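Local coordinates for PbSGBP-B lipoprotein (Prevotella bryantii B14, PDB 6D2Y), which probably binds polysaccharide as a magnesium-containing, beta-rich surface glycan-binding lipoprotein of a polysaccharide utilization locus, at residues Tyr216-Gly221 / Asn453-Pro458; Ser231-Val236 / Ser295-Cys300; Glu281-Asn286 / Ile340-Ala345. One frame throughout, in Å; residues are numbered along the deposited sequence.

Interaction 1: Tyr216-Gly221 / Asn453-Pro458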
ATOM      1  N   TYR A 216      -3.349   8.020  11.043  1.00 50.49           N
ATOM      2  CA  TYR A 216      -4.705   8.548  10.963  1.00 53.25           C
ATOM      3  C   TYR A 216      -4.660  10.041  10.653  1.00 51.82           C
ATOM      4  O   TYR A 216      -3.931  10.786  11.313  1.00 52.00           O
ATOM      5  CB  TYR A 216      -5.437   8.306  12.280  1.00 54.94           C
ATOM      6  CG  TYR A 216      -6.879   8.736  12.247  1.00 50.68           C
ATOM      7  CD1 TYR A 216      -7.686   8.430  11.159  1.00 45.71           C
ATOM      8  CD2 TYR A 216      -7.429   9.474  13.286  1.00 58.69           C
ATOM      9  CE1 TYR A 216      -9.007   8.823  11.118  1.00 51.08           C
ATOM     10  CE2 TYR A 216      -8.750   9.877  13.251  1.00 59.87           C
ATOM     11  CZ  TYR A 216      -9.533   9.550  12.162  1.00 59.02           C
ATOM     12  OH  TYR A 216     -10.851   9.944  12.115  1.00 65.25           O
HETATM   13  N   MSE A 217      -5.447  10.484   9.668  1.00 51.42           N
HETATM   14  CA  MSE A 217      -5.381  11.868   9.166  1.00 54.37           C
HETATM   15  C   MSE A 217      -3.970  12.193   8.695  1.00 51.73           C
HETATM   16  O   MSE A 217      -3.477  13.280   8.967  1.00 53.05           O
HETATM   17  CB  MSE A 217      -5.778  12.894  10.236  1.00 60.44           C
HETATM   18  CG  MSE A 217      -7.198  12.781  10.829  1.00 74.45           C
HETATM   19 SE   MSE A 217      -8.774  13.266   9.760  0.77 80.29          SE
HETATM   20  CE  MSE A 217      -9.792  11.623   9.520  1.00 79.76           C
ATOM     21  N   ASP A 218      -3.329  11.258   7.996  1.00 48.53           N
ATOM     22  CA  ASP A 218      -1.915  11.394   7.665  1.00 46.91           C
ATOM     23  C   ASP A 218      -1.658  12.645   6.832  1.00 47.44           C
ATOM     24  O   ASP A 218      -2.297  12.860   5.798  1.00 43.67           O
ATOM     25  CB  ASP A 218      -1.442  10.152   6.910  1.00 48.63           C
ATOM     26  CG  ASP A 218       0.027   9.860   7.124  1.00 54.87           C
ATOM     27  OD1 ASP A 218       0.766  10.774   7.546  1.00 54.61           O
ATOM     28  OD2 ASP A 218       0.437   8.708   6.871  1.00 53.97           O
ATOM     29  N   ASN A 219      -0.714  13.477   7.289  1.00 50.64           N
ATOM     30  CA  ASN A 219      -0.314  14.666   6.543  1.00 49.56           C
ATOM     31  C   ASN A 219       1.197  14.735   6.343  1.00 58.69           C
ATOM     32  O   ASN A 219       1.725  15.802   6.015  1.00 61.46           O
ATOM     33  CB  ASN A 219      -0.816  15.942   7.230  1.00 48.20           C
ATOM     34  CG  ASN A 219      -0.325  16.077   8.661  1.00 60.59           C
ATOM     35  OD1 ASN A 219       0.526  15.313   9.116  1.00 62.17           O
ATOM     36  ND2 ASN A 219      -0.861  17.060   9.376  1.00 66.07           N
ATOM     37  N   ARG A 220       1.907  13.629   6.539  1.00 57.47           N
ATOM     38  CA  ARG A 220       3.343  13.623   6.300  1.00 57.70           C
ATOM     39  C   ARG A 220       3.635  13.735   4.809  1.00 55.64           C
ATOM     40  O   ARG A 220       2.967  13.112   3.980  1.00 53.90           O
ATOM     41  CB  ARG A 220       3.981  12.356   6.876  1.00 55.04           C
ATOM     42  CG  ARG A 220       3.566  12.041   8.310  1.00 54.51           C
ATOM     43  CD  ARG A 220       4.084  10.682   8.765  1.00 57.33           C
ATOM     44  NE  ARG A 220       3.399   9.565   8.118  1.00 58.48           N
ATOM     45  CZ  ARG A 220       3.897   8.336   8.037  1.00 57.63           C
ATOM     46  NH1 ARG A 220       5.091   8.072   8.549  1.00 62.74           N
ATOM     47  NH2 ARG A 220       3.209   7.373   7.438  1.00 55.62           N
ATOM     48  N   GLY A 221       4.642  14.539   4.471  1.00 58.15           N
ATOM     49  CA  GLY A 221       4.974  14.772   3.077  1.00 54.20           C
ATOM     50  C   GLY A 221       3.861  15.433   2.307  1.00 51.64           C
ATOM     51  O   GLY A 221       3.742  15.236   1.094  1.00 52.44           O
ATOM     52  N   ASN A 453      -5.539  15.673  -0.626  1.00 50.39           N
ATOM     53  CA  ASN A 453      -4.474  15.132   0.214  1.00 51.77           C
ATOM     54  C   ASN A 453      -3.411  14.386  -0.601  1.00 44.92           C
ATOM     55  O   ASN A 453      -2.998  13.276  -0.258  1.00 49.00           O
ATOM     56  CB  ASN A 453      -5.036  14.254   1.331  1.00 51.71           C
ATOM     57  CG  ASN A 453      -6.036  14.999   2.208  1.00 50.09           C
ATOM     58  OD1 ASN A 453      -5.868  16.189   2.491  1.00 47.98           O
ATOM     59  ND2 ASN A 453      -7.066  14.297   2.661  1.00 43.12           N
ATOM     60  N   ILE A 454      -2.933  15.034  -1.660  1.00 40.17           N
ATOM     61  CA  ILE A 454      -1.793  14.523  -2.412  1.00 44.89           C
ATOM     62  C   ILE A 454      -0.540  14.689  -1.562  1.00 40.42           C
ATOM     63  O   ILE A 454      -0.159  15.808  -1.208  1.00 45.63           O
ATOM     64  CB  ILE A 454      -1.653  15.253  -3.754  1.00 43.01           C
ATOM     65  CG1 ILE A 454      -2.976  15.231  -4.525  1.00 39.09           C
ATOM     66  CG2 ILE A 454      -0.529  14.638  -4.579  1.00 44.44           C
ATOM     67  CD1 ILE A 454      -3.031  16.242  -5.656  1.00 34.56           C
ATOM     68  N   ARG A 455       0.115  13.574  -1.239  1.00 40.97           N
ATOM     69  CA  ARG A 455       1.267  13.588  -0.347  1.00 44.82           C
ATOM     70  C   ARG A 455       2.252  12.506  -0.771  1.00 47.01           C
ATOM     71  O   ARG A 455       1.921  11.597  -1.536  1.00 49.84           O
ATOM     72  CB  ARG A 455       0.844  13.375   1.113  1.00 45.05           C
ATOM     73  CG  ARG A 455       0.097  12.064   1.355  1.00 51.27           C
ATOM     74  CD  ARG A 455      -0.494  11.997   2.757  1.00 52.66           C
ATOM     75  NE  ARG A 455      -1.197  10.739   3.009  1.00 53.85           N
ATOM     76  CZ  ARG A 455      -2.494  10.546   2.785  1.00 50.85           C
ATOM     77  NH1 ARG A 455      -3.243  11.525   2.297  1.00 44.32           N
ATOM     78  NH2 ARG A 455      -3.047   9.370   3.045  1.00 55.03           N
ATOM     79  N   VAL A 456       3.482  12.611  -0.264  1.00 45.93           N
ATOM     80  CA  VAL A 456       4.502  11.583  -0.447  1.00 48.24           C
ATOM     81  C   VAL A 456       4.935  11.089   0.927  1.00 48.18           C
ATOM     82  O   VAL A 456       5.259  11.890   1.811  1.00 46.00           O
ATOM     83  CB  VAL A 456       5.702  12.087  -1.276  1.00 54.22           C
ATOM     84  CG1 VAL A 456       6.364  13.299  -0.633  1.00 56.73           C
ATOM     85  CG2 VAL A 456       6.714  10.964  -1.470  1.00 58.34           C
ATOM     86  N   VAL A 457       4.935   9.769   1.100  1.00 50.18           N
ATOM     87  CA  VAL A 457       5.038   9.157   2.426  1.00 53.54           C
ATOM     88  C   VAL A 457       5.966   7.965   2.356  1.00 53.18           C
ATOM     89  O   VAL A 457       6.076   7.291   1.315  1.00 55.84           O
ATOM     90  CB  VAL A 457       3.648   8.716   2.943  1.00 60.57           C
ATOM     91  CG1 VAL A 457       3.131   7.512   2.164  1.00 63.08           C
ATOM     92  CG2 VAL A 457       3.633   8.455   4.444  1.00 69.79           C
ATOM     93  N   PRO A 458       6.696   7.691   3.440  1.00 58.31           N
ATOM     94  CA  PRO A 458       7.556   6.505   3.461  1.00 60.01           C
ATOM     95  C   PRO A 458       6.757   5.227   3.260  1.00 67.03           C
ATOM     96  O   PRO A 458       5.621   5.099   3.717  1.00 66.81           O
ATOM     97  CB  PRO A 458       8.195   6.549   4.854  1.00 63.28           C
ATOM     98  CG  PRO A 458       8.161   7.981   5.236  1.00 68.15           C
ATOM     99  CD  PRO A 458       6.919   8.553   4.619  1.00 64.69           C
TER
HETATM  100  O   HOH W   1      -0.161   8.178   4.492  1.00 48.24           O
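Arg220 lays one face of its guanidinium on Val457, with NH2 3.2 Å from Val457 CG2; the two side chains cross obliquely. Its rotation is fixed by Asp218, which it grips side-on: NE bonds to Asp218 OD1 at 3.0 Å and NH2 to Asp218 OD2 at 3.1 Å. Asp218 OD1 and OD2 each accept on the syn lone pair, lying 7° out of the guanidinium plane of Arg220. Asp218 OD1 also takes the backbone N of Arg220 from above the carboxylate plane, which makes an Asx turn. This turn belongs to the loop between strands 208-215 and 222-224, which meets strand 449-458 of the presumed xyloglucan-binding beta-sandwich domain. Arg455, on that strand, runs extended from CG to NE and presents one guanidinium face to Asp218 O, 3.5 Å above the plane. A water joins the two residues, donating to Asp218 OD2 and accepting from Arg455 NE at 3.1 Å. The outer nitrogens of Arg455 go elsewhere, in salt bridges to Glu141 and Glu316. Beyond the side chains, Val456 N donates to Gly221 O at 3.0 Å, and Gly221 CA approaches Val456 O at 3.2 Å in a nearly straight CH...O contact (166°).

Interaction 2: Ser231-Val236 / Ser295-Cys300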
ATOM      1  N   SER A 231       4.586  25.496   3.647  1.00 55.58           N
ATOM      2  CA  SER A 231       5.499  25.997   4.666  1.00 61.55           C
ATOM      3  C   SER A 231       6.568  26.934   4.122  1.00 70.29           C
ATOM      4  O   SER A 231       7.191  27.655   4.908  1.00 79.78           O
ATOM      5  CB  SER A 231       6.172  24.822   5.378  1.00 64.00           C
ATOM      6  OG  SER A 231       7.461  25.180   5.845  1.00 80.91           O
ATOM      7  N   VAL A 232       6.799  26.948   2.816  1.00 65.91           N
ATOM      8  CA  VAL A 232       7.911  27.693   2.234  1.00 69.89           C
ATOM      9  C   VAL A 232       7.473  29.066   1.739  1.00 65.88           C
ATOM     10  O   VAL A 232       8.038  30.083   2.136  1.00 75.49           O
ATOM     11  CB  VAL A 232       8.573  26.872   1.105  1.00 69.95           C
ATOM     12  CG1 VAL A 232       9.767  27.616   0.537  1.00 72.57           C
ATOM     13  CG2 VAL A 232       9.000  25.509   1.633  1.00 69.15           C
ATOM     14  N   THR A 233       6.455  29.124   0.880  1.00 59.77           N
ATOM     15  CA  THR A 233       6.015  30.385   0.299  1.00 61.18           C
ATOM     16  C   THR A 233       4.713  30.903   0.888  1.00 59.36           C
ATOM     17  O   THR A 233       4.212  31.933   0.426  1.00 53.92           O
ATOM     18  CB  THR A 233       5.870  30.246  -1.222  1.00 59.10           C
ATOM     19  OG1 THR A 233       4.844  29.291  -1.528  1.00 51.95           O
ATOM     20  CG2 THR A 233       7.183  29.792  -1.841  1.00 57.82           C
ATOM     21  N   ASN A 234       4.156  30.225   1.896  1.00 60.55           N
ATOM     22  CA  ASN A 234       2.906  30.644   2.534  1.00 58.20           C
ATOM     23  C   ASN A 234       1.769  30.734   1.516  1.00 52.61           C
ATOM     24  O   ASN A 234       0.937  31.644   1.557  1.00 50.77           O
ATOM     25  CB  ASN A 234       3.083  31.972   3.278  1.00 65.24           C
ATOM     26  CG  ASN A 234       1.942  32.263   4.236  1.00 70.89           C
ATOM     27  OD1 ASN A 234       1.186  31.366   4.609  1.00 73.18           O
ATOM     28  ND2 ASN A 234       1.809  33.524   4.631  1.00 70.68           N
ATOM     29  N   GLU A 235       1.732  29.782   0.589  1.00 48.49           N
ATOM     30  CA  GLU A 235       0.700  29.722  -0.434  1.00 45.03           C
ATOM     31  C   GLU A 235      -0.052  28.404  -0.333  1.00 43.52           C
ATOM     32  O   GLU A 235       0.538  27.362  -0.030  1.00 44.39           O
ATOM     33  CB  GLU A 235       1.294  29.865  -1.841  1.00 47.77           C
ATOM     34  CG  GLU A 235       1.787  31.262  -2.183  1.00 52.17           C
ATOM     35  CD  GLU A 235       2.489  31.311  -3.528  1.00 51.52           C
ATOM     36  OE1 GLU A 235       3.496  30.591  -3.697  1.00 51.88           O
ATOM     37  OE2 GLU A 235       2.032  32.063  -4.414  1.00 52.43           O
ATOM     38  N   VAL A 236      -1.357  28.457  -0.584  1.00 43.81           N
ATOM     39  CA  VAL A 236      -2.171  27.257  -0.717  1.00 42.33           C
ATOM     40  C   VAL A 236      -2.057  26.821  -2.173  1.00 44.33           C
ATOM     41  O   VAL A 236      -2.650  27.428  -3.067  1.00 38.67           O
ATOM     42  CB  VAL A 236      -3.621  27.499  -0.299  1.00 40.55           C
ATOM     43  CG1 VAL A 236      -4.379  26.180  -0.240  1.00 34.40           C
ATOM     44  CG2 VAL A 236      -3.669  28.199   1.048  1.00 34.11           C
ATOM     45  N   SER A 295       7.139  32.409  -5.435  1.00 59.35           N
ATOM     46  CA  SER A 295       5.755  32.014  -5.643  1.00 54.79           C
ATOM     47  C   SER A 295       5.744  30.706  -6.421  1.00 49.16           C
ATOM     48  O   SER A 295       6.508  30.541  -7.377  1.00 44.48           O
ATOM     49  CB  SER A 295       4.970  33.095  -6.396  1.00 56.63           C
ATOM     50  OG  SER A 295       3.600  32.752  -6.499  1.00 56.39           O
ATOM     51  N   HIS A 296       4.879  29.779  -5.998  1.00 44.83           N
ATOM     52  CA  HIS A 296       4.789  28.431  -6.550  1.00 42.67           C
ATOM     53  C   HIS A 296       6.117  27.700  -6.396  1.00 42.73           C
ATOM     54  O   HIS A 296       6.855  27.539  -7.376  1.00 47.91           O
ATOM     55  CB  HIS A 296       4.371  28.462  -8.021  1.00 48.86           C
ATOM     56  CG  HIS A 296       3.054  29.129  -8.263  1.00 53.80           C
ATOM     57  ND1 HIS A 296       2.640  29.523  -9.518  1.00 56.27           N
ATOM     58  CD2 HIS A 296       2.055  29.467  -7.415  1.00 54.50           C
ATOM     59  CE1 HIS A 296       1.445  30.079  -9.431  1.00 57.26           C
ATOM     60  NE2 HIS A 296       1.068  30.056  -8.166  1.00 56.63           N
ATOM     61  N   PRO A 297       6.448  27.230  -5.196  1.00 41.89           N
ATOM     62  CA  PRO A 297       7.746  26.580  -4.992  1.00 43.88           C
ATOM     63  C   PRO A 297       7.807  25.217  -5.660  1.00 49.28           C
ATOM     64  O   PRO A 297       6.792  24.625  -6.040  1.00 47.28           O
ATOM     65  CB  PRO A 297       7.836  26.448  -3.470  1.00 45.73           C
ATOM     66  CG  PRO A 297       6.408  26.327  -3.037  1.00 43.38           C
ATOM     67  CD  PRO A 297       5.609  27.186  -3.985  1.00 41.99           C
ATOM     68  N   ARG A 298       9.032  24.720  -5.802  1.00 46.20           N
ATOM     69  CA  ARG A 298       9.233  23.356  -6.268  1.00 49.17           C
ATOM     70  C   ARG A 298       8.672  22.378  -5.244  1.00 48.52           C
ATOM     71  O   ARG A 298       8.806  22.574  -4.033  1.00 50.13           O
ATOM     72  CB  ARG A 298      10.721  23.091  -6.506  1.00 55.16           C
ATOM     73  CG  ARG A 298      11.260  23.731  -7.778  1.00 57.92           C
ATOM     74  CD  ARG A 298      12.739  24.085  -7.677  1.00 57.52           C
ATOM     75  NE  ARG A 298      13.587  22.920  -7.443  1.00 60.77           N
ATOM     76  CZ  ARG A 298      14.385  22.777  -6.389  1.00 66.62           C
ATOM     77  NH1 ARG A 298      14.453  23.732  -5.471  1.00 76.87           N
ATOM     78  NH2 ARG A 298      15.121  21.684  -6.256  1.00 63.12           N
ATOM     79  N   LEU A 299       8.028  21.318  -5.734  1.00 47.77           N
ATOM     80  CA  LEU A 299       7.411  20.359  -4.824  1.00 51.60           C
ATOM     81  C   LEU A 299       8.450  19.638  -3.975  1.00 55.38           C
ATOM     82  O   LEU A 299       8.151  19.225  -2.849  1.00 58.95           O
ATOM     83  CB  LEU A 299       6.569  19.357  -5.612  1.00 44.82           C
ATOM     84  CG  LEU A 299       5.349  19.965  -6.303  1.00 43.05           C
ATOM     85  CD1 LEU A 299       4.601  18.908  -7.088  1.00 41.64           C
ATOM     86  CD2 LEU A 299       4.435  20.622  -5.280  1.00 49.82           C
ATOM     87  N   CYS A 300       9.675  19.490  -4.485  1.00 56.90           N
ATOM     88  CA  CYS A 300      10.730  18.846  -3.709  1.00 58.71           C
ATOM     89  C   CYS A 300      11.199  19.706  -2.541  1.00 63.43           C
ATOM     90  O   CYS A 300      11.883  19.196  -1.648  1.00 67.96           O
ATOM     91  CB  CYS A 300      11.914  18.507  -4.611  1.00 58.93           C
ATOM     92  SG  CYS A 300      12.552  19.908  -5.551  1.00 65.32           S
TER
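Glu235 receives two neighbouring donors of the 295-300 segment on its carboxylate, one on each oxygen. His296 N donates to Glu235 OE1 at 2.8 Å, nearly straight at 166° and on the syn lone pair. Ser295 OG donates to Glu235 OE2 at 2.7 Å, also on the syn side but 16° out of the carboxylate plane. The anti lone pair of OE1 is taken as well, by Thr233 OG1 at 2.9 Å, so that this oxygen accepts two bonds. Three donors thus hold the carboxylate and would be expected to stabilise its negative charge. Thr233 OG1 lies between its backbone N and carbonyl carbon (chi1 64°) and has a further partner in Asn230 ND2, which also bonds Glu235 O. The same hydroxyl rests 3.3 Å from Pro297 CD, while Thr233 CG2 packs 3.7 Å from Pro297 CG, the two side chains crossing. In 295-300, His296 ND1 is satisfied by Gly285 O, and Ser295 OG has a weak second bond with Asn286 ND2. This surface contact joins the loop between strands 222-224 and 246-248 to the turn leading to the short helix 299-302, where Leu299 packs on Tyr282 of strand 279-282.

Interaction 3: Glu281-Asn286 / Ile340-Ala345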
ATOM      1  N   GLU A 281      -2.426  20.443 -13.608  1.00 40.64           N
ATOM      2  CA  GLU A 281      -1.040  20.832 -13.835  1.00 41.36           C
ATOM      3  C   GLU A 281      -0.588  21.786 -12.741  1.00 42.29           C
ATOM      4  O   GLU A 281      -1.158  22.871 -12.587  1.00 42.11           O
ATOM      5  CB  GLU A 281      -0.874  21.478 -15.216  1.00 40.19           C
ATOM      6  CG  GLU A 281      -1.427  20.648 -16.370  1.00 50.27           C
ATOM      7  CD  GLU A 281      -1.975  21.497 -17.507  1.00 51.93           C
ATOM      8  OE1 GLU A 281      -1.936  22.742 -17.401  1.00 49.35           O
ATOM      9  OE2 GLU A 281      -2.441  20.917 -18.512  1.00 47.29           O
ATOM     10  N   TYR A 282       0.432  21.383 -11.986  1.00 39.99           N
ATOM     11  CA  TYR A 282       1.149  22.282 -11.087  1.00 38.28           C
ATOM     12  C   TYR A 282       2.580  22.411 -11.590  1.00 40.44           C
ATOM     13  O   TYR A 282       3.377  21.475 -11.461  1.00 46.23           O
ATOM     14  CB  TYR A 282       1.135  21.794  -9.639  1.00 38.18           C
ATOM     15  CG  TYR A 282       1.944  22.699  -8.731  1.00 43.49           C
ATOM     16  CD1 TYR A 282       1.380  23.839  -8.175  1.00 38.35           C
ATOM     17  CD2 TYR A 282       3.281  22.432  -8.458  1.00 47.41           C
ATOM     18  CE1 TYR A 282       2.117  24.678  -7.361  1.00 41.36           C
ATOM     19  CE2 TYR A 282       4.026  23.269  -7.647  1.00 42.78           C
ATOM     20  CZ  TYR A 282       3.438  24.389  -7.100  1.00 46.16           C
ATOM     21  OH  TYR A 282       4.173  25.223  -6.288  1.00 58.31           O
ATOM     22  N   TRP A 283       2.907  23.568 -12.148  1.00 41.27           N
ATOM     23  CA  TRP A 283       4.251  23.858 -12.632  1.00 47.46           C
ATOM     24  C   TRP A 283       4.896  24.860 -11.683  1.00 44.82           C
ATOM     25  O   TRP A 283       4.316  25.913 -11.400  1.00 43.19           O
ATOM     26  CB  TRP A 283       4.212  24.394 -14.064  1.00 45.86           C
ATOM     27  CG  TRP A 283       3.456  23.500 -15.013  1.00 43.67           C
ATOM     28  CD1 TRP A 283       3.196  22.167 -14.855  1.00 43.03           C
ATOM     29  CD2 TRP A 283       2.866  23.876 -16.265  1.00 41.13           C
ATOM     30  NE1 TRP A 283       2.481  21.693 -15.928  1.00 41.44           N
ATOM     31  CE2 TRP A 283       2.266  22.721 -16.807  1.00 46.99           C
ATOM     32  CE3 TRP A 283       2.788  25.075 -16.978  1.00 39.83           C
ATOM     33  CZ2 TRP A 283       1.597  22.734 -18.030  1.00 47.21           C
ATOM     34  CZ3 TRP A 283       2.123  25.085 -18.190  1.00 38.34           C
ATOM     35  CH2 TRP A 283       1.536  23.922 -18.704  1.00 46.52           C
ATOM     36  N   ALA A 284       6.079  24.517 -11.177  1.00 46.23           N
ATOM     37  CA  ALA A 284       6.779  25.395 -10.250  1.00 48.24           C
ATOM     38  C   ALA A 284       7.211  26.678 -10.950  1.00 42.09           C
ATOM     39  O   ALA A 284       7.550  26.676 -12.138  1.00 46.09           O
ATOM     40  CB  ALA A 284       7.997  24.684  -9.661  1.00 52.00           C
ATOM     41  N   GLY A 285       7.197  27.774 -10.207  1.00 42.54           N
ATOM     42  CA  GLY A 285       7.546  29.080 -10.725  1.00 46.09           C
ATOM     43  C   GLY A 285       6.315  29.938 -10.965  1.00 53.67           C
ATOM     44  O   GLY A 285       5.174  29.476 -10.936  1.00 56.13           O
ATOM     45  N   ASN A 286       6.572  31.222 -11.203  1.00 52.56           N
ATOM     46  CA  ASN A 286       5.500  32.178 -11.471  1.00 49.25           C
ATOM     47  C   ASN A 286       6.055  33.367 -12.257  1.00 52.27           C
ATOM     48  O   ASN A 286       5.983  34.522 -11.837  1.00 55.05           O
ATOM     49  CB  ASN A 286       4.833  32.611 -10.166  1.00 48.43           C
ATOM     50  CG  ASN A 286       3.496  33.300 -10.389  1.00 55.37           C
ATOM     51  OD1 ASN A 286       2.831  33.078 -11.402  1.00 53.60           O
ATOM     52  ND2 ASN A 286       3.091  34.129  -9.434  1.00 59.94           N
ATOM     53  N   ILE A 340       9.681  21.344 -17.312  1.00 49.32           N
ATOM     54  CA  ILE A 340       8.448  22.119 -17.254  1.00 49.47           C
ATOM     55  C   ILE A 340       8.580  23.143 -16.135  1.00 52.08           C
ATOM     56  O   ILE A 340       9.169  22.867 -15.086  1.00 51.53           O
ATOM     57  CB  ILE A 340       7.219  21.199 -17.048  1.00 50.38           C
ATOM     58  CG1 ILE A 340       5.929  22.018 -17.015  1.00 44.42           C
ATOM     59  CG2 ILE A 340       7.368  20.370 -15.779  1.00 51.51           C
ATOM     60  CD1 ILE A 340       5.651  22.754 -18.302  1.00 44.47           C
ATOM     61  N   SER A 341       8.029  24.330 -16.372  1.00 51.40           N
ATOM     62  CA  SER A 341       7.982  25.387 -15.373  1.00 49.82           C
ATOM     63  C   SER A 341       6.922  26.389 -15.799  1.00 49.80           C
ATOM     64  O   SER A 341       6.541  26.450 -16.972  1.00 48.99           O
ATOM     65  CB  SER A 341       9.343  26.074 -15.207  1.00 46.76           C
ATOM     66  OG  SER A 341       9.738  26.712 -16.409  1.00 49.16           O
ATOM     67  N   LEU A 342       6.440  27.169 -14.836  1.00 44.09           N
ATOM     68  CA  LEU A 342       5.448  28.205 -15.113  1.00 40.24           C
ATOM     69  C   LEU A 342       6.187  29.502 -15.409  1.00 45.72           C
ATOM     70  O   LEU A 342       6.568  30.237 -14.494  1.00 46.51           O
ATOM     71  CB  LEU A 342       4.482  28.373 -13.948  1.00 41.65           C
ATOM     72  CG  LEU A 342       3.376  29.398 -14.217  1.00 46.76           C
ATOM     73  CD1 LEU A 342       2.403  28.879 -15.266  1.00 53.25           C
ATOM     74  CD2 LEU A 342       2.646  29.778 -12.939  1.00 41.87           C
ATOM     75  N   GLY A 343       6.392  29.785 -16.689  1.00 46.65           N
ATOM     76  CA  GLY A 343       7.089  30.993 -17.085  1.00 47.70           C
ATOM     77  C   GLY A 343       7.548  30.890 -18.528  1.00 49.40           C
ATOM     78  O   GLY A 343       7.054  30.065 -19.293  1.00 57.99           O
ATOM     79  N   ASN A 344       8.498  31.751 -18.874  1.00 54.31           N
ATOM     80  CA  ASN A 344       9.075  31.757 -20.208  1.00 56.85           C
ATOM     81  C   ASN A 344      10.234  30.772 -20.285  1.00 58.23           C
ATOM     82  O   ASN A 344      10.936  30.526 -19.301  1.00 55.71           O
ATOM     83  CB  ASN A 344       9.558  33.160 -20.587  1.00 58.24           C
ATOM     84  CG  ASN A 344       8.412  34.106 -20.902  1.00 64.06           C
ATOM     85  OD1 ASN A 344       7.653  33.888 -21.846  1.00 71.41           O
ATOM     86  ND2 ASN A 344       8.288  35.167 -20.112  1.00 61.09           N
ATOM     87  N   ALA A 345      10.421  30.201 -21.472  1.00 56.97           N
ATOM     88  CA  ALA A 345      11.552  29.315 -21.704  1.00 59.83           C
ATOM     89  C   ALA A 345      12.848  30.114 -21.752  1.00 63.79           C
ATOM     90  O   ALA A 345      12.879  31.247 -22.238  1.00 69.83           O
ATOM     91  CB  ALA A 345      11.362  28.542 -23.009  1.00 60.95           C
TER
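Trp283 and Ile340 meet face-on where two loops of the presumed xyloglucan-binding domain, a beta-sandwich region, run alongside each other. One continues from edge strand 279-282; the other lies between strands 330-335 and 372-374, and all three strands belong to the same antiparallel sheet. The main apolar interaction is CH-pi: Ile340 CG1 stands 3.4 Å from the centroid of the five-membered ring of Trp283, only 7° off its normal. Ile340 CD1 continues over the same face, 3.6 Å above the plane and over the centre of the indole. The side chains cross at about a right angle. Ile340 CG1 lies anti to the backbone N (chi1 -179°), which carries this branch to the ring. The indole is also held by NE1, which bonds Asn425 OD1 on strand 423-428, and by an edge-to-face packing with Trp242. Further apolar packing comes from Leu342, whose CB lies 4.0 Å from Trp283 CB.

Among polar interactions, the two backbones are joined by Leu342 N donating to Ala284 O at 3.0 Å, almost straight at 174°, although the nitrogen sits above the carbonyl plane. Asn286 N comes within 3.4 Å of Leu342 O, but at a poor angle, and bonds Glu291 OE2; Ser341 OG is engaged by Gly357 N. Gly285 passes close to the second segment with backbone angles that would press a CB against the preceding carbonyl oxygen. Asn286 and Leu342 lie side by side, pointing the same way. Leu342 CD2 lies 3.2 Å from Gly285 O and 3.6 Å from Asn286 OD1.

Following the chain from the N terminus, residues 216-221 follow strand 208-215, and interaction 1 closes the widest loop only at 453-458, on the last strand. Interactions 2 and 3 are both nested within that loop. They cross one another: 231-236 comes first, then 281-286, and 295-300 returns to the former before 340-345 reaches the latter. Their centres lie about 13 Å apart and they touch directly, through probable hydrogen bonds from Tyr282 OH to Pro297 O and from Gly285 N to His296 O. Interaction 1 stands apart, its centre about 17 Å from that of interaction 2 and 24 Å from that of interaction 3. It ties the loop between strands 208-215 and 222-224 to strand 449-458, whereas the crossed pair connects loops around strand 279-282.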